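Local coordinates for thiosulfate reductase (Thermus thermophilus, PDB 2VPZ), which probably reduces polysulfide or thiosulfate, as an oxidoreductase that holds a molybdenum atom, two pterin guanosine dinucleotides and a [4Fe-4S] cluster, at residues R187-H192 against L328-H333; V204-H209 against A259-W264; I265-Y270 against V311-A316. All coordinates share one frame; numbering follows the deposited sequence.

Interaction 1: residues R187-H192 against L328-H333; sequences RPIGGH and LPPTRH. With MGD (2-amino-5,6-dimercapto-7-methyl-3,7,8a,9-tetrahydro-8-oxa-1,3,9,10-tetraaza-anthracen-4-one guanosine dinucleotide), chain I.
R332 reaches across to the carbonyl of G191 and ties two loops together near the molybdenum atom. Its chain runs extended, with CG anti to the backbone N (chi1 -165°), and this carries the guanidinium far from its backbone. NH1 meets G191 O at 2.9 Å, with a straight N-H...O angle of 180° and the oxygen in the guanidinium plane. NH1 also forms a salt bridge with E193, and carbonyl and carboxylate would hold the guanidinium in its rotation. On the way, CD passes 3.6 Å from S12 of the MGD, and the nearest atom of the side chain is about 4 Å from the molybdenum. This is the cofactor-binding loop after strand 326-327 of the molybdopterin oxidoreductase fold, and T331 to H333 hold the MGD phosphates. T331 OG1 donates to MGD O2B at 2.6 Å, while H333 N donates to O1A at 3.0 Å and R332 N adds a weak bond to the same oxygen. The rest is apolar: I189 points its CB at the other loop, and its CD1 touches P330 CG at 3.8 Å, the side chains meeting at a slant. I189 also packs on helix 168-184 and P330 on L347 of helix 341-354.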
loop_
_atom_site.group_PDB
_atom_site.type_symbol
_atom_site.label_atom_id
_atom_site.label_comp_id
_atom_site.label_asym_id
_atom_site.label_seq_id
_atom_site.Cartn_x
_atom_site.Cartn_y
_atom_site.Cartn_z
ATOM N N ARG A 187 -0.646 45.577 21.695
ATOM C CA ARG A 187 -0.835 45.515 20.239
ATOM C C ARG A 187 -2.000 44.747 19.626
ATOM O O ARG A 187 -2.660 43.962 20.306
ATOM C CB ARG A 187 0.478 44.970 19.628
ATOM C CG ARG A 187 1.679 44.804 20.579
ATOM C CD ARG A 187 2.933 44.396 19.796
ATOM N NE ARG A 187 3.609 45.539 19.208
ATOM C CZ ARG A 187 3.924 45.718 17.926
ATOM N NH1 ARG A 187 3.624 44.806 17.020
ATOM N NH2 ARG A 187 4.548 46.833 17.543
ATOM N N PRO A 188 -2.279 44.996 18.318
ATOM C CA PRO A 188 -3.369 44.298 17.605
ATOM C C PRO A 188 -2.860 42.871 17.260
ATOM O O PRO A 188 -1.714 42.521 17.586
ATOM C CB PRO A 188 -3.577 45.134 16.329
ATOM C CG PRO A 188 -2.272 45.895 16.131
ATOM C CD PRO A 188 -1.754 46.138 17.540
ATOM N N ILE A 189 -3.708 42.015 16.676
ATOM C CA ILE A 189 -3.208 40.716 16.217
ATOM C C ILE A 189 -3.002 41.070 14.714
ATOM O O ILE A 189 -1.966 40.727 14.158
ATOM C CB ILE A 189 -4.187 39.489 16.527
ATOM C CG1 ILE A 189 -3.687 38.765 17.789
ATOM C CG2 ILE A 189 -4.239 38.502 15.331
ATOM C CD1 ILE A 189 -4.795 38.302 18.755
ATOM N N GLY A 190 -3.940 41.823 14.118
ATOM C CA GLY A 190 -3.819 42.280 12.737
ATOM C C GLY A 190 -4.418 41.446 11.617
ATOM O O GLY A 190 -4.937 40.371 11.892
ATOM N N GLY A 191 -4.341 41.924 10.369
ATOM C CA GLY A 191 -4.849 41.214 9.205
ATOM C C GLY A 191 -4.029 40.009 8.724
ATOM O O GLY A 191 -4.561 39.045 8.161
ATOM N N HIS A 192 -2.705 40.076 8.935
ATOM C CA HIS A 192 -1.762 38.984 8.576
ATOM C C HIS A 192 -1.267 38.467 9.941
ATOM O O HIS A 192 -0.148 38.762 10.330
ATOM C CB HIS A 192 -0.543 39.507 7.745
ATOM C CG HIS A 192 0.153 38.481 6.902
ATOM N ND1 HIS A 192 0.881 37.450 7.413
ATOM C CD2 HIS A 192 0.231 38.348 5.575
ATOM C CE1 HIS A 192 1.369 36.707 6.446
ATOM N NE2 HIS A 192 0.980 37.234 5.306
ATOM N N LEU A 328 -0.826 28.361 20.432
ATOM C CA LEU A 328 -2.260 28.225 20.181
ATOM C C LEU A 328 -2.561 29.444 19.268
ATOM O O LEU A 328 -2.954 30.490 19.776
ATOM C CB LEU A 328 -3.128 28.333 21.441
ATOM C CG LEU A 328 -3.240 27.172 22.399
ATOM C CD1 LEU A 328 -2.022 27.129 23.268
ATOM C CD2 LEU A 328 -4.455 27.353 23.281
ATOM N N PRO A 329 -2.370 29.343 17.927
ATOM C CA PRO A 329 -2.698 30.590 17.214
ATOM C C PRO A 329 -4.168 31.014 17.373
ATOM O O PRO A 329 -5.052 30.143 17.339
ATOM C CB PRO A 329 -2.398 30.294 15.736
ATOM C CG PRO A 329 -1.664 28.983 15.724
ATOM C CD PRO A 329 -2.082 28.250 16.995
ATOM N N PRO A 330 -4.456 32.332 17.557
ATOM C CA PRO A 330 -5.860 32.768 17.691
ATOM C C PRO A 330 -6.629 32.702 16.328
ATOM O O PRO A 330 -6.128 33.211 15.324
ATOM C CB PRO A 330 -5.771 34.220 18.198
ATOM C CG PRO A 330 -4.303 34.505 18.453
ATOM C CD PRO A 330 -3.524 33.460 17.669
ATOM N N THR A 331 -7.821 32.102 16.298
ATOM C CA THR A 331 -8.616 32.014 15.061
ATOM C C THR A 331 -9.097 33.414 14.581
ATOM O O THR A 331 -8.966 34.405 15.297
ATOM C CB THR A 331 -9.862 31.018 15.215
ATOM O OG1 THR A 331 -10.343 30.639 13.931
ATOM C CG2 THR A 331 -10.999 31.664 16.019
ATOM N N ARG A 332 -9.618 33.534 13.363
ATOM C CA ARG A 332 -10.060 34.849 12.911
ATOM C C ARG A 332 -11.535 35.098 13.247
ATOM O O ARG A 332 -11.891 36.130 13.824
ATOM C CB ARG A 332 -9.792 35.037 11.426
ATOM C CG ARG A 332 -9.870 36.457 10.883
ATOM C CD ARG A 332 -9.516 36.424 9.404
ATOM N NE ARG A 332 -9.399 37.722 8.745
ATOM C CZ ARG A 332 -8.254 38.328 8.457
ATOM N NH1 ARG A 332 -7.112 37.739 8.779
ATOM N NH2 ARG A 332 -8.250 39.501 7.836
ATOM N N HIS A 333 -12.415 34.172 12.875
ATOM C CA HIS A 333 -13.836 34.353 13.198
ATOM C C HIS A 333 -14.115 33.775 14.609
ATOM O O HIS A 333 -14.071 32.551 14.886
ATOM C CB HIS A 333 -14.778 33.785 12.075
ATOM C CG HIS A 333 -16.246 33.910 12.344
ATOM N ND1 HIS A 333 -17.035 34.889 11.826
ATOM C CD2 HIS A 333 -17.077 33.107 13.031
ATOM C CE1 HIS A 333 -18.285 34.684 12.184
ATOM N NE2 HIS A 333 -18.341 33.600 12.924
HETATM P PB MGD I . -13.648 29.464 12.819
HETATM O O1B MGD I . -14.996 29.995 13.108
HETATM O O2B MGD I . -12.618 29.480 13.831
HETATM O O3B MGD I . -13.367 30.340 11.510
HETATM O O3A MGD I . -12.597 31.088 9.203
HETATM P PA MGD I . -12.082 30.747 10.654
HETATM O O1A MGD I . -11.449 31.990 11.073
HETATM O O2A MGD I . -11.141 29.642 10.564
HETATM O "O5'" MGD I . -13.750 27.990 12.328
HETATM C "C5'" MGD I . -14.818 27.324 11.652
HETATM C "C4'" MGD I . -14.793 25.994 12.389
HETATM O "O4'" MGD I . -15.245 26.366 13.680
HETATM C "C3'" MGD I . -15.770 24.880 11.929
HETATM O "O3'" MGD I . -15.084 23.609 11.785
HETATM C "C2'" MGD I . -16.809 24.751 13.071
HETATM O "O2'" MGD I . -16.970 23.376 13.396
HETATM C "C1'" MGD I . -16.049 25.316 14.245
HETATM N N9 MGD I . -16.765 25.551 15.529
HETATM C C8 MGD I . -18.082 25.901 15.681
HETATM N N7 MGD I . -18.419 26.029 16.995
HETATM C C5 MGD I . -17.302 25.732 17.708
HETATM C C6 MGD I . -16.981 25.590 19.143
HETATM O O6 MGD I . -17.868 25.881 19.952
HETATM N N1 MGD I . -15.744 25.253 19.503
HETATM C C2 MGD I . -14.782 24.954 18.589
HETATM N N2 MGD I . -13.515 24.602 19.009
HETATM N N3 MGD I . -15.001 25.050 17.241
HETATM C C4 MGD I . -16.212 25.426 16.747
HETATM C C10 MGD I . -13.223 32.255 8.715
HETATM C C11 MGD I . -12.121 33.036 8.075
HETATM O O11 MGD I . -11.701 32.328 6.899
HETATM C C12 MGD I . -12.438 34.543 7.897
HETATM S S12 MGD I . -12.990 35.489 9.176
HETATM C C13 MGD I . -12.281 35.209 6.697
HETATM S S13 MGD I . -12.530 36.891 6.599
HETATM C C14 MGD I . -11.855 34.470 5.454
HETATM N N15 MGD I . -12.873 34.193 4.510
HETATM C C16 MGD I . -12.757 33.155 3.620
HETATM C C17 MGD I . -13.763 32.813 2.552
HETATM O O17 MGD I . -14.778 33.548 2.398
HETATM N N18 MGD I . -13.520 31.759 1.700
HETATM C C19 MGD I . -12.418 30.995 1.917
HETATM N N19 MGD I . -12.268 29.945 1.132
HETATM N N20 MGD I . -11.458 31.184 2.882
HETATM C C21 MGD I . -11.588 32.271 3.702
HETATM N N22 MGD I . -10.731 32.531 4.677
HETATM C C23 MGD I . -11.092 33.228 5.867
#

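Interaction 2: residues V204-H209 against A259-W264; sequences VLIGHH and ALLLAW. With MGD (2-amino-5,6-dimercapto-7-methyl-3,7,8a,9-tetrahydro-8-oxa-1,3,9,10-tetraaza-anthracen-4-one guanosine dinucleotide), chain I.
Strand 202-206 belongs to a four-stranded parallel sheet in an alpha/beta fold, and the turn just past its C-terminal end receives the MGD; helix 257-270 packs against the strand through two apolar pairs. V204 and I206, two apart on the strand, both point their CB atoms at the helix. The I206 and L261 side chains meet tip to tip, CD1 to CD2 at 3.8 Å. In I206, chi1 of -64° sets CG1 anti to the carbonyl carbon and the extended chi2 (-166°) carries CD1 on to L261, while CG2, on the other branch, lies 3.8 Å from the guanine amino nitrogen N2 of the MGD. V204 meets the indole of W264: its CG1 sits 3.9 Å from CH2, and the side chains slant past each other. Within the helix, L260 CD2 lies over one face of that indole, offset toward the rim, and NE1 makes a weak hydrogen bond to I312 O of helix 309-320. Beyond the strand, H209 contacts the MGD: at the edge of its ring, NE2 donates in plane to MGD O3A at 3.1 Å, with an N-H...O angle of 135°.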
loop_
_atom_site.group_PDB
_atom_site.type_symbol
_atom_site.label_atom_id
_atom_site.label_comp_id
_atom_site.label_asym_id
_atom_site.label_seq_id
_atom_site.Cartn_x
_atom_site.Cartn_y
_atom_site.Cartn_z
ATOM N N VAL A 204 -1.762 24.198 18.534
ATOM C CA VAL A 204 -3.137 23.892 18.941
ATOM C C VAL A 204 -4.163 24.850 18.302
ATOM O O VAL A 204 -4.156 26.063 18.568
ATOM C CB VAL A 204 -3.309 23.875 20.523
ATOM C CG1 VAL A 204 -4.752 23.453 20.891
ATOM C CG2 VAL A 204 -2.292 22.898 21.168
ATOM N N LEU A 205 -5.014 24.279 17.447
ATOM C CA LEU A 205 -6.070 24.977 16.710
ATOM C C LEU A 205 -7.437 24.829 17.370
ATOM O O LEU A 205 -7.950 23.710 17.537
ATOM C CB LEU A 205 -6.168 24.470 15.240
ATOM C CG LEU A 205 -4.867 24.527 14.408
ATOM C CD1 LEU A 205 -5.097 23.950 13.002
ATOM C CD2 LEU A 205 -4.350 25.983 14.340
ATOM N N ILE A 206 -8.016 25.949 17.781
ATOM C CA ILE A 206 -9.339 25.964 18.353
ATOM C C ILE A 206 -10.376 26.556 17.329
ATOM O O ILE A 206 -10.485 27.775 17.186
ATOM C CB ILE A 206 -9.353 26.736 19.766
ATOM C CG1 ILE A 206 -8.478 25.982 20.777
ATOM C CG2 ILE A 206 -10.810 26.901 20.280
ATOM C CD1 ILE A 206 -8.654 26.387 22.253
ATOM N N GLY A 207 -11.061 25.685 16.579
ATOM C CA GLY A 207 -12.069 26.067 15.616
ATOM C C GLY A 207 -11.607 26.710 14.331
ATOM O O GLY A 207 -12.308 27.078 13.380
ATOM N N HIS A 208 -10.306 26.877 14.328
ATOM C CA HIS A 208 -9.483 27.479 13.260
ATOM C C HIS A 208 -9.506 26.379 12.135
ATOM O O HIS A 208 -8.756 25.415 12.219
ATOM C CB HIS A 208 -8.052 27.640 13.921
ATOM C CG HIS A 208 -7.159 28.717 13.360
ATOM N ND1 HIS A 208 -7.111 29.092 12.041
ATOM C CD2 HIS A 208 -6.174 29.410 13.954
ATOM C CE1 HIS A 208 -6.143 29.966 11.850
ATOM N NE2 HIS A 208 -5.555 30.174 13.005
ATOM N N HIS A 209 -10.331 26.471 11.098
ATOM C CA HIS A 209 -10.296 25.462 10.037
ATOM C C HIS A 209 -9.355 25.847 8.853
ATOM O O HIS A 209 -9.729 26.671 8.010
ATOM C CB HIS A 209 -11.750 25.113 9.523
ATOM C CG HIS A 209 -12.564 26.252 9.000
ATOM N ND1 HIS A 209 -13.733 26.066 8.295
ATOM C CD2 HIS A 209 -12.384 27.567 9.055
ATOM C CE1 HIS A 209 -14.225 27.229 7.929
ATOM N NE2 HIS A 209 -13.413 28.163 8.382
ATOM N N ALA A 259 -13.778 26.471 29.227
ATOM C CA ALA A 259 -13.555 25.527 30.346
ATOM C C ALA A 259 -12.285 24.667 30.139
ATOM O O ALA A 259 -11.597 24.295 31.098
ATOM C CB ALA A 259 -14.786 24.600 30.569
ATOM N N LEU A 260 -12.019 24.346 28.865
ATOM C CA LEU A 260 -10.857 23.564 28.423
ATOM C C LEU A 260 -9.615 24.521 28.517
ATOM O O LEU A 260 -8.529 24.119 28.971
ATOM C CB LEU A 260 -11.091 22.982 27.003
ATOM C CG LEU A 260 -10.206 21.956 26.264
ATOM C CD1 LEU A 260 -9.412 22.640 25.140
ATOM C CD2 LEU A 260 -9.269 21.224 27.246
ATOM N N LEU A 261 -9.764 25.784 28.134
ATOM C CA LEU A 261 -8.652 26.740 28.254
ATOM C C LEU A 261 -8.310 27.017 29.758
ATOM O O LEU A 261 -7.144 26.977 30.130
ATOM C CB LEU A 261 -8.933 28.042 27.470
ATOM C CG LEU A 261 -8.849 27.873 25.934
ATOM C CD1 LEU A 261 -9.654 28.971 25.208
ATOM C CD2 LEU A 261 -7.376 27.862 25.478
ATOM N N LEU A 262 -9.308 27.263 30.610
ATOM C CA LEU A 262 -9.066 27.486 32.058
ATOM C C LEU A 262 -8.360 26.282 32.751
ATOM O O LEU A 262 -7.468 26.477 33.588
ATOM C CB LEU A 262 -10.375 27.817 32.821
ATOM C CG LEU A 262 -11.098 29.127 32.468
ATOM C CD1 LEU A 262 -12.446 29.200 33.187
ATOM C CD2 LEU A 262 -10.228 30.343 32.827
ATOM N N ALA A 263 -8.759 25.056 32.400
ATOM C CA ALA A 263 -8.168 23.822 32.959
ATOM C C ALA A 263 -6.725 23.567 32.460
ATOM O O ALA A 263 -5.952 22.852 33.102
ATOM C CB ALA A 263 -9.072 22.574 32.680
ATOM N N TRP A 264 -6.368 24.125 31.310
ATOM C CA TRP A 264 -5.002 24.012 30.808
ATOM C C TRP A 264 -4.165 25.075 31.553
ATOM O O TRP A 264 -3.002 24.835 31.893
ATOM C CB TRP A 264 -4.907 24.225 29.288
ATOM C CG TRP A 264 -5.236 23.009 28.433
ATOM C CD1 TRP A 264 -5.305 21.696 28.839
ATOM C CD2 TRP A 264 -5.534 23.001 27.026
ATOM N NE1 TRP A 264 -5.632 20.889 27.773
ATOM C CE2 TRP A 264 -5.777 21.659 26.652
ATOM C CE3 TRP A 264 -5.618 24.002 26.046
ATOM C CZ2 TRP A 264 -6.102 21.288 25.325
ATOM C CZ3 TRP A 264 -5.939 23.645 24.727
ATOM C CH2 TRP A 264 -6.178 22.293 24.382
HETATM P PB MGD I . -13.648 29.464 12.819
HETATM O O1B MGD I . -14.996 29.995 13.108
HETATM O O2B MGD I . -12.618 29.480 13.831
HETATM O O3B MGD I . -13.367 30.340 11.510
HETATM O O3A MGD I . -12.597 31.088 9.203
HETATM P PA MGD I . -12.082 30.747 10.654
HETATM O O1A MGD I . -11.449 31.990 11.073
HETATM O O2A MGD I . -11.141 29.642 10.564
HETATM O "O5'" MGD I . -13.750 27.990 12.328
HETATM C "C5'" MGD I . -14.818 27.324 11.652
HETATM C "C4'" MGD I . -14.793 25.994 12.389
HETATM O "O4'" MGD I . -15.245 26.366 13.680
HETATM C "C3'" MGD I . -15.770 24.880 11.929
HETATM O "O3'" MGD I . -15.084 23.609 11.785
HETATM C "C2'" MGD I . -16.809 24.751 13.071
HETATM O "O2'" MGD I . -16.970 23.376 13.396
HETATM C "C1'" MGD I . -16.049 25.316 14.245
HETATM N N9 MGD I . -16.765 25.551 15.529
HETATM C C8 MGD I . -18.082 25.901 15.681
HETATM N N7 MGD I . -18.419 26.029 16.995
HETATM C C5 MGD I . -17.302 25.732 17.708
HETATM C C6 MGD I . -16.981 25.590 19.143
HETATM O O6 MGD I . -17.868 25.881 19.952
HETATM N N1 MGD I . -15.744 25.253 19.503
HETATM C C2 MGD I . -14.782 24.954 18.589
HETATM N N2 MGD I . -13.515 24.602 19.009
HETATM N N3 MGD I . -15.001 25.050 17.241
HETATM C C4 MGD I . -16.212 25.426 16.747
HETATM C C10 MGD I . -13.223 32.255 8.715
HETATM C C11 MGD I . -12.121 33.036 8.075
HETATM O O11 MGD I . -11.701 32.328 6.899
HETATM C C12 MGD I . -12.438 34.543 7.897
HETATM S S12 MGD I . -12.990 35.489 9.176
HETATM C C13 MGD I . -12.281 35.209 6.697
HETATM S S13 MGD I . -12.530 36.891 6.599
HETATM C C14 MGD I . -11.855 34.470 5.454
HETATM N N15 MGD I . -12.873 34.193 4.510
HETATM C C16 MGD I . -12.757 33.155 3.620
HETATM C C17 MGD I . -13.763 32.813 2.552
HETATM O O17 MGD I . -14.778 33.548 2.398
HETATM N N18 MGD I . -13.520 31.759 1.700
HETATM C C19 MGD I . -12.418 30.995 1.917
HETATM N N19 MGD I . -12.268 29.945 1.132
HETATM N N20 MGD I . -11.458 31.184 2.882
HETATM C C21 MGD I . -11.588 32.271 3.702
HETATM N N22 MGD I . -10.731 32.531 4.677
HETATM C C23 MGD I . -11.092 33.228 5.867
#

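Interaction 3: residues I265-Y270 against V311-A316; sequences IHVLIY and VIREVA
V267 and A316 meet where helix 257-270 crosses helix 309-320, and they are also the pair whose CA atoms come nearest, 6.7 Å apart. Starting at CB, V267 is already in contact: this atom lies 4.0 Å from A316 CB. From there the side chain forks. CG1, anti to the backbone N (chi1 178°), touches the same A316 methyl, also at 4.0 Å. CG2 goes the other way, anti to the carbonyl carbon, and comes to 4.3 Å from R313 CG, a looser approach to the aliphatic root of the arginine. The valine therefore straddles two residues of the facing helix that are three apart in sequence, on neighbouring turns. The guanidinium of R313 takes no part in this; its NH2 pairs with E299 in a salt bridge.

One residue on, L268 leans in from the flank. Its CB does not aim at the other helix, but the end of the side chain swings closer, putting CD2 3.4 Å from A316 O and 4.1 Å from A316 CB. A316 thus meets both V267 and L268. The axes of segments 265-270 and 311-316 pass 9.5 Å apart and cross at -59°.

Around the pair, W264 of the preceding turn continues the same interface by packing on V315 and A316, and P298 at the start of helix 298-305 touches both V267 and R313. I265, L268 and I269 reach helix 341-354, so helix 257-270 packs against both that helix and helix 309-320. E314 forms a salt bridge with R248, at the start of strand 248-250.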
loop_
_atom_site.group_PDB
_atom_site.type_symbol
_atom_site.label_atom_id
_atom_site.label_comp_id
_atom_site.label_asym_id
_atom_site.label_seq_id
_atom_site.Cartn_x
_atom_site.Cartn_y
_atom_site.Cartn_z
ATOM N N ILE A 265 -4.752 26.247 31.792
ATOM C CA ILE A 265 -4.092 27.346 32.530
ATOM C C ILE A 265 -3.763 26.758 33.926
ATOM O O ILE A 265 -2.644 26.884 34.429
ATOM C CB ILE A 265 -5.032 28.649 32.668
ATOM C CG1 ILE A 265 -4.927 29.549 31.420
ATOM C CG2 ILE A 265 -4.655 29.429 33.945
ATOM C CD1 ILE A 265 -6.117 30.545 31.250
ATOM N N HIS A 266 -4.748 26.098 34.526
ATOM C CA HIS A 266 -4.581 25.418 35.817
ATOM C C HIS A 266 -3.433 24.371 35.797
ATOM O O HIS A 266 -2.622 24.333 36.722
ATOM C CB HIS A 266 -5.889 24.698 36.273
ATOM C CG HIS A 266 -5.776 23.860 37.501
ATOM N ND1 HIS A 266 -6.519 24.100 38.630
ATOM C CD2 HIS A 266 -5.032 22.789 37.773
ATOM C CE1 HIS A 266 -6.223 23.215 39.556
ATOM N NE2 HIS A 266 -5.315 22.405 39.053
ATOM N N VAL A 267 -3.355 23.516 34.773
ATOM C CA VAL A 267 -2.289 22.503 34.738
ATOM C C VAL A 267 -0.856 23.089 34.598
ATOM O O VAL A 267 0.067 22.605 35.237
ATOM C CB VAL A 267 -2.525 21.370 33.641
ATOM C CG1 VAL A 267 -1.339 20.375 33.628
ATOM C CG2 VAL A 267 -3.842 20.614 33.930
ATOM N N LEU A 268 -0.673 24.144 33.803
ATOM C CA LEU A 268 0.643 24.793 33.639
ATOM C C LEU A 268 1.066 25.599 34.900
ATOM O O LEU A 268 2.264 25.733 35.190
ATOM C CB LEU A 268 0.686 25.696 32.378
ATOM C CG LEU A 268 0.214 25.157 31.011
ATOM C CD1 LEU A 268 -0.000 26.321 30.012
ATOM C CD2 LEU A 268 1.216 24.122 30.462
ATOM N N ILE A 269 0.103 26.154 35.635
ATOM C CA ILE A 269 0.406 26.896 36.860
ATOM C C ILE A 269 0.603 25.923 38.056
ATOM O O ILE A 269 1.646 25.946 38.713
ATOM C CB ILE A 269 -0.736 27.986 37.215
ATOM C CG1 ILE A 269 -0.620 29.213 36.308
ATOM C CG2 ILE A 269 -0.627 28.412 38.702
ATOM C CD1 ILE A 269 -1.823 30.193 36.363
ATOM N N TYR A 270 -0.359 25.031 38.293
ATOM C CA TYR A 270 -0.308 24.066 39.406
ATOM C C TYR A 270 0.631 22.854 39.326
ATOM O O TYR A 270 0.973 22.262 40.346
ATOM C CB TYR A 270 -1.717 23.603 39.806
ATOM C CG TYR A 270 -2.492 24.632 40.603
ATOM C CD1 TYR A 270 -2.876 25.843 40.018
ATOM C CD2 TYR A 270 -2.825 24.415 41.948
ATOM C CE1 TYR A 270 -3.570 26.824 40.741
ATOM C CE2 TYR A 270 -3.521 25.390 42.689
ATOM C CZ TYR A 270 -3.890 26.594 42.078
ATOM O OH TYR A 270 -4.566 27.562 42.781
ATOM N N VAL A 311 -6.670 13.131 28.749
ATOM C CA VAL A 311 -6.422 13.870 27.515
ATOM C C VAL A 311 -6.190 15.369 27.856
ATOM O O VAL A 311 -5.209 15.938 27.388
ATOM C CB VAL A 311 -7.612 13.705 26.513
ATOM C CG1 VAL A 311 -7.410 14.606 25.267
ATOM C CG2 VAL A 311 -7.735 12.239 26.107
ATOM N N ILE A 312 -7.028 16.009 28.680
ATOM C CA ILE A 312 -6.800 17.435 29.021
ATOM C C ILE A 312 -5.400 17.716 29.636
ATOM O O ILE A 312 -4.734 18.706 29.295
ATOM C CB ILE A 312 -7.932 18.009 29.944
ATOM C CG1 ILE A 312 -9.285 17.855 29.227
ATOM C CG2 ILE A 312 -7.575 19.469 30.364
ATOM C CD1 ILE A 312 -10.539 18.390 29.926
ATOM N N ARG A 313 -4.973 16.819 30.520
ATOM C CA ARG A 313 -3.657 16.823 31.175
ATOM C C ARG A 313 -2.487 16.603 30.199
ATOM O O ARG A 313 -1.526 17.388 30.170
ATOM C CB ARG A 313 -3.578 15.742 32.244
ATOM C CG ARG A 313 -3.765 16.291 33.598
ATOM C CD ARG A 313 -3.450 15.360 34.727
ATOM N NE ARG A 313 -4.292 15.825 35.802
ATOM C CZ ARG A 313 -5.483 15.328 36.087
ATOM N NH1 ARG A 313 -5.961 14.308 35.388
ATOM N NH2 ARG A 313 -6.232 15.924 37.004
ATOM N N GLU A 314 -2.561 15.509 29.446
ATOM C CA GLU A 314 -1.560 15.142 28.432
ATOM C C GLU A 314 -1.331 16.292 27.431
ATOM O O GLU A 314 -0.181 16.628 27.126
ATOM C CB GLU A 314 -1.981 13.869 27.677
ATOM C CG GLU A 314 -1.418 12.543 28.210
ATOM C CD GLU A 314 -2.121 11.272 27.658
ATOM O OE1 GLU A 314 -2.435 11.207 26.439
ATOM O OE2 GLU A 314 -2.335 10.335 28.464
ATOM N N VAL A 315 -2.394 16.897 26.909
ATOM C CA VAL A 315 -2.203 18.008 25.980
ATOM C C VAL A 315 -1.444 19.193 26.621
ATOM O O VAL A 315 -0.549 19.734 25.983
ATOM C CB VAL A 315 -3.562 18.474 25.325
ATOM C CG1 VAL A 315 -3.351 19.750 24.450
ATOM C CG2 VAL A 315 -4.113 17.338 24.469
ATOM N N ALA A 316 -1.736 19.593 27.857
ATOM C CA ALA A 316 -0.972 20.696 28.466
ATOM C C ALA A 316 0.506 20.340 28.748
ATOM O O ALA A 316 1.383 21.202 28.633
ATOM C CB ALA A 316 -1.635 21.189 29.770
#

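How the interactions relate
From the N terminus, the chain leaves helix 168-184 through 187-192, runs along strand 202-206 and into the cofactor turn. Some 50 residues later helix 257-270 returns to the strand, and interaction 2 closes the first loop. The same helix then opens interaction 3, closed by 311-316 of helix 309-320, so these two follow in series. Both nest inside the long loop that interaction 1 closes when 328-333 meets 187-192. Interactions 1 and 2 touch each other, L328 against L261 and P329 against V204, and share the MGD; L260 and W264 of interaction 2 lie against I312 of interaction 3. Interactions 1 and 3 do not touch. Together they link the cofactor loops, the parallel sheet and helices 257-270 and 309-320.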